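Local coordinates for globin protein (Ramazzottius varieornatus, PDB 5ZIQ) that binds a heme whose iron is hexacoordinated, and is probably an oxygen-binding globin, although its physiological role remains unknown, at residues Glu148-Glu151 / Arg152-Lys155. Sequence-based numbering, arbitrary orientation.
Sequences ENME and RIYK
N149 and R152 are joined through their side chains: NH2 of R152 donates to OD1 of N149 over 2.8 Å, nearly straight at 170°. The oxygen sits at the guanidinium edge in its plane, while the amide plane is turned 44° from it. A bend at chi3 (60°) turns the guanidinium toward the asparagine, the two side chains lying side by side and pointing the same way, and a water bridges NE of R152 to the same OD1, giving that oxygen two donors. NH1 of R152 forms a salt bridge with D27 of helix 25-38.

A salt bridge spans one turn, NZ of K155 lying 2.9 Å from OE2 of E151, on the anti side and somewhat out of the carboxylate plane; both chains run extended, side by side.

Backbone hydrogen bonds from N of residue i+4 to O of residue i confirm the helix, among them Y154 N to M150 O at 2.8 Å.

The apolar contacts come from M150, whose bends at chi2 and chi3 bring CE to 3.7 Å from CE2 of Y154 and 4.2 Å from CG2 of I153. The Y154 hydroxyl hydrogen-bonds S34, also on helix 25-38.

This first part of helix 148-170 is thus amphipathic: M150, I153 and Y154 pack on helix 25-38, Y154 also on helix 127-142, while E151 and K155 pair on a more exposed side.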
loop_
_atom_site.group_PDB
_atom_site.type_symbol
_atom_site.label_atom_id
_atom_site.label_comp_id
_atom_site.label_asym_id
_atom_site.label_seq_id
_atom_site.Cartn_x
_atom_site.Cartn_y
_atom_site.Cartn_z
ATOM N N GLU A 148 16.836 -9.437 4.234
ATOM C CA GLU A 148 17.035 -9.512 2.788
ATOM C C GLU A 148 15.982 -10.427 2.147
ATOM O O GLU A 148 15.468 -10.126 1.062
ATOM C CB GLU A 148 18.435 -10.016 2.466
ATOM C CG GLU A 148 19.529 -9.010 2.785
ATOM C CD GLU A 148 20.868 -9.412 2.194
ATOM O OE1 GLU A 148 21.473 -8.584 1.493
ATOM O OE2 GLU A 148 21.321 -10.550 2.429
ATOM N N ASN A 149 15.654 -11.527 2.830
ATOM C CA ASN A 149 14.630 -12.437 2.328
ATOM C C ASN A 149 13.260 -11.755 2.256
ATOM O O ASN A 149 12.530 -11.872 1.247
ATOM C CB ASN A 149 14.552 -13.696 3.196
ATOM C CG ASN A 149 13.664 -14.770 2.592
ATOM O OD1 ASN A 149 13.897 -15.229 1.469
ATOM N ND2 ASN A 149 12.624 -15.158 3.319
ATOM N N MET A 150 12.885 -11.050 3.327
ATOM C CA MET A 150 11.616 -10.344 3.294
ATOM C C MET A 150 11.576 -9.234 2.261
ATOM O O MET A 150 10.541 -9.029 1.633
ATOM C CB MET A 150 11.213 -9.795 4.678
ATOM C CG MET A 150 10.708 -10.820 5.692
ATOM S SD MET A 150 9.658 -12.103 4.996
ATOM C CE MET A 150 8.315 -11.198 4.236
ATOM N N GLU A 151 12.682 -8.510 2.098
ATOM C CA GLU A 151 12.791 -7.485 1.066
ATOM C C GLU A 151 12.480 -8.068 -0.320
ATOM O O GLU A 151 11.705 -7.481 -1.086
ATOM C CB GLU A 151 14.195 -6.861 1.068
ATOM C CG GLU A 151 14.349 -5.761 0.022
ATOM C CD GLU A 151 15.654 -4.990 0.121
ATOM O OE1 GLU A 151 16.407 -5.194 1.094
ATOM O OE2 GLU A 151 15.921 -4.164 -0.782
ATOM N N ARG A 152 13.090 -9.207 -0.619
ATOM C CA ARG A 152 12.865 -9.898 -1.898
ATOM C C ARG A 152 11.373 -10.211 -2.074
ATOM O O ARG A 152 10.782 -9.944 -3.131
ATOM C CB ARG A 152 13.689 -11.189 -1.956
ATOM C CG ARG A 152 13.483 -12.035 -3.214
ATOM C CD ARG A 152 14.219 -13.365 -3.102
ATOM N NE ARG A 152 13.799 -14.202 -1.980
ATOM C CZ ARG A 152 12.724 -14.985 -1.982
ATOM N NH1 ARG A 152 11.950 -15.098 -3.050
ATOM N NH2 ARG A 152 12.422 -15.678 -0.891
ATOM N N ILE A 153 10.777 -10.789 -1.034
ATOM C CA ILE A 153 9.369 -11.234 -1.108
ATOM C C ILE A 153 8.440 -10.030 -1.234
ATOM O O ILE A 153 7.499 -10.046 -2.058
ATOM C CB ILE A 153 8.987 -12.096 0.124
ATOM C CG1 ILE A 153 9.762 -13.422 0.061
ATOM C CG2 ILE A 153 7.457 -12.273 0.281
ATOM C CD1 ILE A 153 9.781 -14.198 1.361
ATOM N N TYR A 154 8.676 -8.995 -0.421
ATOM C CA TYR A 154 7.839 -7.794 -0.521
ATOM C C TYR A 154 7.923 -7.134 -1.890
ATOM O O TYR A 154 6.906 -6.681 -2.404
ATOM C CB TYR A 154 8.154 -6.770 0.584
ATOM C CG TYR A 154 7.463 -7.070 1.913
ATOM C CD1 TYR A 154 6.058 -7.078 2.017
ATOM C CD2 TYR A 154 8.216 -7.333 3.072
ATOM C CE1 TYR A 154 5.431 -7.355 3.237
ATOM C CE2 TYR A 154 7.582 -7.610 4.303
ATOM C CZ TYR A 154 6.195 -7.623 4.361
ATOM O OH TYR A 154 5.558 -7.879 5.569
ATOM N N LYS A 155 9.104 -7.132 -2.506
ATOM C CA LYS A 155 9.244 -6.510 -3.824
ATOM C C LYS A 155 8.383 -7.284 -4.837
ATOM O O LYS A 155 7.691 -6.655 -5.644
ATOM C CB LYS A 155 10.710 -6.441 -4.228
ATOM C CG LYS A 155 11.463 -5.307 -3.536
ATOM C CD LYS A 155 12.933 -5.364 -3.915
ATOM C CE LYS A 155 13.709 -4.205 -3.293
ATOM N NZ LYS A 155 15.170 -4.309 -3.556
HETATM O O HOH W 1 16.205 -14.346 -0.143
#